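Local coordinates for structural PPIase-like protein L605 (Mimivirus, PDB 2OSE) that belongs to the cyclophilin family and probably acts as a peptidyl-prolyl cis-trans isomerase that binds cyclosporin A, forming a homotrimer and found in the virion, at residues 121-125 with 126-130; 171-174 with 175-179. One frame throughout, in Å; residues are numbered along the deposited sequence.

Interaction 1 (121-125 with 126-130)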
ATOM      1  N   TYR A 121       5.333  -6.729 -31.250  1.00 38.67           N
ATOM      2  CA  TYR A 121       5.998  -5.424 -31.139  1.00 37.89           C
ATOM      3  C   TYR A 121       6.904  -5.420 -29.912  1.00 37.13           C
ATOM      4  O   TYR A 121       6.447  -5.694 -28.807  1.00 37.23           O
ATOM      5  CB  TYR A 121       4.966  -4.270 -31.076  1.00 36.82           C
ATOM      6  CG  TYR A 121       4.118  -4.201 -32.320  1.00 36.98           C
ATOM      7  CD1 TYR A 121       4.433  -3.321 -33.365  1.00 37.86           C
ATOM      8  CD2 TYR A 121       3.040  -5.056 -32.495  1.00 37.49           C
ATOM      9  CE1 TYR A 121       3.672  -3.302 -34.544  1.00 36.04           C
ATOM     10  CE2 TYR A 121       2.279  -5.041 -33.673  1.00 37.08           C
ATOM     11  CZ  TYR A 121       2.610  -4.156 -34.682  1.00 36.87           C
ATOM     12  OH  TYR A 121       1.847  -4.150 -35.820  1.00 37.88           O
ATOM     13  N   PRO A 122       8.196  -5.125 -30.102  1.00 36.91           N
ATOM     14  CA  PRO A 122       9.138  -5.077 -28.962  1.00 36.11           C
ATOM     15  C   PRO A 122       8.699  -4.040 -27.928  1.00 35.89           C
ATOM     16  O   PRO A 122       7.900  -3.129 -28.261  1.00 33.69           O
ATOM     17  CB  PRO A 122      10.477  -4.697 -29.598  1.00 37.05           C
ATOM     18  CG  PRO A 122      10.309  -4.985 -31.107  1.00 37.91           C
ATOM     19  CD  PRO A 122       8.835  -4.826 -31.398  1.00 37.43           C
ATOM     20  N   HIS A 123       9.172  -4.210 -26.685  1.00 34.67           N
ATOM     21  CA  HIS A 123       8.675  -3.444 -25.526  1.00 33.79           C
ATOM     22  C   HIS A 123       9.829  -2.609 -24.959  1.00 33.88           C
ATOM     23  O   HIS A 123      10.137  -2.653 -23.757  1.00 34.24           O
ATOM     24  CB  HIS A 123       8.101  -4.422 -24.465  1.00 33.31           C
ATOM     25  CG  HIS A 123       6.996  -3.865 -23.605  1.00 30.89           C
ATOM     26  ND1 HIS A 123       6.779  -2.511 -23.425  1.00 31.05           N
ATOM     27  CD2 HIS A 123       6.089  -4.496 -22.817  1.00 27.37           C
ATOM     28  CE1 HIS A 123       5.767  -2.335 -22.592  1.00 28.90           C
ATOM     29  NE2 HIS A 123       5.326  -3.524 -22.215  1.00 33.59           N
ATOM     30  N   GLU A 124      10.460  -1.840 -25.835  1.00 33.60           N
ATOM     31  CA  GLU A 124      11.704  -1.147 -25.513  1.00 34.10           C
ATOM     32  C   GLU A 124      11.655   0.392 -25.513  1.00 33.73           C
ATOM     33  O   GLU A 124      12.633   1.046 -25.156  1.00 33.66           O
ATOM     34  CB  GLU A 124      12.769  -1.599 -26.511  1.00 35.63           C
ATOM     35  CG  GLU A 124      12.760  -3.095 -26.773  1.00 39.24           C
ATOM     36  CD  GLU A 124      13.990  -3.564 -27.520  1.00 45.28           C
ATOM     37  OE1 GLU A 124      14.287  -3.012 -28.607  1.00 46.55           O
ATOM     38  OE2 GLU A 124      14.657  -4.476 -26.988  1.00 49.04           O
ATOM     39  N   SER A 125      10.521   0.957 -25.919  1.00 32.34           N
ATOM     40  CA  SER A 125      10.400   2.374 -26.187  1.00 32.28           C
ATOM     41  C   SER A 125       9.387   3.041 -25.292  1.00 30.37           C
ATOM     42  O   SER A 125       8.452   2.400 -24.771  1.00 29.13           O
ATOM     43  CB  SER A 125       9.938   2.607 -27.632  1.00 31.70           C
ATOM     44  OG  SER A 125      10.785   1.950 -28.510  1.00 37.72           O
ATOM     45  N   LYS A 126       9.590   4.350 -25.151  1.00 28.87           N
ATOM     46  CA  LYS A 126       8.681   5.247 -24.432  1.00 26.93           C
ATOM     47  C   LYS A 126       7.325   5.300 -25.120  1.00 26.11           C
ATOM     48  O   LYS A 126       7.243   5.241 -26.350  1.00 25.84           O
ATOM     49  CB  LYS A 126       9.285   6.655 -24.452  1.00 27.01           C
ATOM     50  CG  LYS A 126       8.505   7.728 -23.704  1.00 24.39           C
ATOM     51  CD  LYS A 126       9.345   8.990 -23.779  1.00 28.09           C
ATOM     52  CE  LYS A 126       8.910  10.056 -22.829  1.00 29.36           C
ATOM     53  NZ  LYS A 126      10.003  11.086 -22.865  1.00 27.07           N
ATOM     54  N   GLY A 127       6.264   5.454 -24.331  1.00 25.23           N
ATOM     55  CA  GLY A 127       4.928   5.629 -24.887  1.00 23.49           C
ATOM     56  C   GLY A 127       4.355   4.428 -25.595  1.00 22.84           C
ATOM     57  O   GLY A 127       3.509   4.583 -26.469  1.00 22.83           O
ATOM     58  N   LEU A 128       4.780   3.222 -25.220  1.00 22.30           N
ATOM     59  CA  LEU A 128       4.120   2.005 -25.696  1.00 22.02           C
ATOM     60  C   LEU A 128       3.029   1.606 -24.763  1.00 22.41           C
ATOM     61  O   LEU A 128       3.229   1.660 -23.533  1.00 21.77           O
ATOM     62  CB  LEU A 128       5.132   0.862 -25.824  1.00 22.65           C
ATOM     63  CG  LEU A 128       6.236   1.062 -26.855  1.00 21.82           C
ATOM     64  CD1 LEU A 128       7.092  -0.184 -26.870  1.00 24.28           C
ATOM     65  CD2 LEU A 128       5.638   1.269 -28.256  1.00 24.24           C
ATOM     66  N   LEU A 129       1.875   1.234 -25.334  1.00 22.90           N
ATOM     67  CA  LEU A 129       0.721   0.717 -24.612  1.00 23.45           C
ATOM     68  C   LEU A 129       0.752  -0.817 -24.612  1.00 24.21           C
ATOM     69  O   LEU A 129       0.977  -1.422 -25.668  1.00 23.38           O
ATOM     70  CB  LEU A 129      -0.596   1.131 -25.310  1.00 24.00           C
ATOM     71  CG  LEU A 129      -1.897   0.514 -24.759  1.00 24.45           C
ATOM     72  CD1 LEU A 129      -2.222   1.125 -23.391  1.00 22.44           C
ATOM     73  CD2 LEU A 129      -3.062   0.683 -25.742  1.00 22.94           C
ATOM     74  N   SER A 130       0.463  -1.425 -23.462  1.00 23.55           N
ATOM     75  CA  SER A 130       0.497  -2.889 -23.361  1.00 24.37           C
ATOM     76  C   SER A 130      -0.585  -3.381 -22.419  1.00 24.60           C
ATOM     77  O   SER A 130      -1.163  -2.583 -21.666  1.00 24.72           O
ATOM     78  CB  SER A 130       1.907  -3.374 -22.989  1.00 23.30           C
ATOM     79  OG  SER A 130       2.361  -2.869 -21.724  1.00 26.17           O
TER

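Interaction 2 (171-174 with 175-179)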
ATOM      1  N   GLY A 171      -0.030  -1.127 -28.767  1.00 21.81           N
ATOM      2  CA  GLY A 171      -0.211   0.225 -29.271  1.00 22.35           C
ATOM      3  C   GLY A 171       0.917   1.156 -28.922  1.00 23.03           C
ATOM      4  O   GLY A 171       1.842   0.771 -28.199  1.00 22.79           O
ATOM      5  N   GLN A 172       0.828   2.404 -29.414  1.00 22.44           N
ATOM      6  CA  GLN A 172       1.823   3.457 -29.121  1.00 23.39           C
ATOM      7  C   GLN A 172       1.083   4.783 -28.973  1.00 21.99           C
ATOM      8  O   GLN A 172       0.106   5.011 -29.640  1.00 21.20           O
ATOM      9  CB  GLN A 172       2.822   3.614 -30.275  1.00 23.69           C
ATOM     10  CG  GLN A 172       2.134   4.068 -31.587  1.00 25.95           C
ATOM     11  CD  GLN A 172       3.105   4.300 -32.739  1.00 27.57           C
ATOM     12  OE1 GLN A 172       3.900   5.260 -32.729  1.00 32.25           O
ATOM     13  NE2 GLN A 172       3.037   3.432 -33.751  1.00 26.26           N
ATOM     14  N   VAL A 173       1.635   5.674 -28.170  1.00 22.26           N
ATOM     15  CA  VAL A 173       1.178   7.039 -28.024  1.00 22.57           C
ATOM     16  C   VAL A 173       1.709   7.829 -29.209  1.00 22.53           C
ATOM     17  O   VAL A 173       2.914   7.860 -29.415  1.00 25.00           O
ATOM     18  CB  VAL A 173       1.701   7.650 -26.679  1.00 22.69           C
ATOM     19  CG1 VAL A 173       1.337   9.143 -26.580  1.00 19.74           C
ATOM     20  CG2 VAL A 173       1.111   6.881 -25.462  1.00 22.18           C
ATOM     21  N   TYR A 174       0.834   8.444 -30.002  1.00 22.31           N
ATOM     22  CA  TYR A 174       1.331   9.280 -31.132  1.00 22.15           C
ATOM     23  C   TYR A 174       1.131  10.799 -30.884  1.00 22.08           C
ATOM     24  O   TYR A 174       1.515  11.632 -31.723  1.00 22.56           O
ATOM     25  CB  TYR A 174       0.716   8.831 -32.478  1.00 21.69           C
ATOM     26  CG  TYR A 174      -0.801   9.013 -32.558  1.00 20.73           C
ATOM     27  CD1 TYR A 174      -1.352  10.192 -33.028  1.00 20.73           C
ATOM     28  CD2 TYR A 174      -1.679   8.007 -32.105  1.00 20.93           C
ATOM     29  CE1 TYR A 174      -2.746  10.369 -33.072  1.00 17.69           C
ATOM     30  CE2 TYR A 174      -3.053   8.171 -32.164  1.00 22.29           C
ATOM     31  CZ  TYR A 174      -3.574   9.360 -32.652  1.00 20.44           C
ATOM     32  OH  TYR A 174      -4.930   9.533 -32.698  1.00 21.37           O
ATOM     33  N   GLY A 175       0.548  11.130 -29.737  1.00 20.96           N
ATOM     34  CA  GLY A 175       0.334  12.499 -29.303  1.00 21.32           C
ATOM     35  C   GLY A 175       0.230  12.497 -27.787  1.00 22.23           C
ATOM     36  O   GLY A 175      -0.455  11.637 -27.224  1.00 21.20           O
ATOM     37  N   GLY A 176       0.935  13.416 -27.111  1.00 22.21           N
ATOM     38  CA  GLY A 176       0.869  13.470 -25.640  1.00 22.71           C
ATOM     39  C   GLY A 176       2.008  12.812 -24.883  1.00 23.86           C
ATOM     40  O   GLY A 176       1.897  12.579 -23.693  1.00 24.26           O
ATOM     41  N   LEU A 177       3.119  12.516 -25.551  1.00 23.91           N
ATOM     42  CA  LEU A 177       4.324  12.095 -24.850  1.00 24.73           C
ATOM     43  C   LEU A 177       4.778  13.137 -23.839  1.00 24.88           C
ATOM     44  O   LEU A 177       5.336  12.777 -22.788  1.00 25.09           O
ATOM     45  CB  LEU A 177       5.486  11.815 -25.816  1.00 23.95           C
ATOM     46  CG  LEU A 177       5.272  10.675 -26.817  1.00 26.20           C
ATOM     47  CD1 LEU A 177       6.478  10.619 -27.697  1.00 26.17           C
ATOM     48  CD2 LEU A 177       5.152   9.386 -26.011  1.00 25.03           C
ATOM     49  N   ASP A 178       4.574  14.413 -24.156  1.00 24.49           N
ATOM     50  CA  ASP A 178       4.828  15.501 -23.183  1.00 25.18           C
ATOM     51  C   ASP A 178       3.969  15.432 -21.930  1.00 25.44           C
ATOM     52  O   ASP A 178       4.325  16.005 -20.899  1.00 25.49           O
ATOM     53  CB  ASP A 178       4.731  16.919 -23.808  1.00 26.16           C
ATOM     54  CG  ASP A 178       3.574  17.077 -24.829  1.00 30.07           C
ATOM     55  OD1 ASP A 178       2.807  16.129 -25.072  1.00 28.67           O
ATOM     56  OD2 ASP A 178       3.466  18.174 -25.436  1.00 36.29           O
ATOM     57  N   VAL A 179       2.826  14.754 -22.032  1.00 24.59           N
ATOM     58  CA  VAL A 179       1.927  14.545 -20.875  1.00 25.07           C
ATOM     59  C   VAL A 179       2.529  13.445 -20.003  1.00 24.35           C
ATOM     60  O   VAL A 179       2.574  13.549 -18.767  1.00 24.87           O
ATOM     61  CB  VAL A 179       0.493  14.198 -21.350  1.00 24.17           C
ATOM     62  CG1 VAL A 179      -0.447  13.985 -20.152  1.00 24.18           C
ATOM     63  CG2 VAL A 179       0.001  15.306 -22.242  1.00 26.57           C
TER

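Interaction 1 (121-125 with 126-130)
The loop that leads into strand 128-135 of the cyclophilin sheet folds back on the start of that strand, and H123 and S125 meet L128 and S130. The ring nitrogen NE2 of H123 is hydrogen-bonded to OG of S130 at 3.1 Å. Either group could be the donor. CG of H123 is roughly opposite the backbone N (chi1 -151°), which carries the ring towards the strand. The hydroxyl lies oblique to the ring. The other ring nitrogen, ND1, is buried and has no polar partner. CD1 of L128 lies 4.2 Å from ND1 of H123.

L128 lies against the inner side of the turn. Its CD1 methyl lies 3.4 Å from O of P122, and its CG lies 3.3 Å from O of S125. The side chains of H123 and L128 pass each other in opposite directions. K126 points away from the loop, and its NZ forms a salt bridge with D181. G127 has a positive phi of 68° at the corner. The H123-S130 bond holds the bend together with the hydroxyl of T150, which receives the N-H of L128 and bonds to O of S125. The whole is a loop that turns into a strand of the cyclophilin beta-barrel.

Interaction 2 (171-174 with 175-179)
This is a local apolar contact at a strand-to-helix corner, where V173 near the end of strand 168-175 meets L177 in the first turn of helix 177-186. CD2 of L177 is 3.9 Å from CG1 of V173 and equally close to its CB. One leucine methyl thus rests against the branch point of the valine. CG1 of V173 is anti to the backbone N (chi1 174°) and reaches across the bend. There it also comes 3.1 Å from O of G175, a close packing contact of a methyl with a carbonyl.

The chain turns at Y174 and runs on through two glycines. Y174 and G175 together sit opposite the single residue Q32 on strand 26-35, a classic beta bulge. G176 then takes a phi of 99°, where a CB would collide with O of G175. It is also the N-cap residue, and its O accepts a bond from N of V179 at 2.9 Å. The Y174 side chain heads away from the corner, and its ring makes a cation-pi contact with R16. The one side-chain to side-chain pair is apolar and gives no direction, so main-chain bonds of the bulge and of the first helical turn probably set the path of the chain.

Overall arrangement
Interactions 1 and 2 come in series along the chain, and their centres lie about 11 Å apart. Both belong to the same antiparallel sheet, in which strands 128-135 and 168-175 are neighbours. The two contacts touch directly. Probable backbone hydrogen bonds join G127 O to V173 N (2.8 Å) and L129 N to G171 O (2.9 Å). L177 also packs on G127, so the start of helix 177-186 meets the bend of the first contact. Interaction 1 brings the chain into its strand, and interaction 2 takes it out of the neighbouring strand 168-175. Together they shape one end of this strand pair in the cyclophilin barrel.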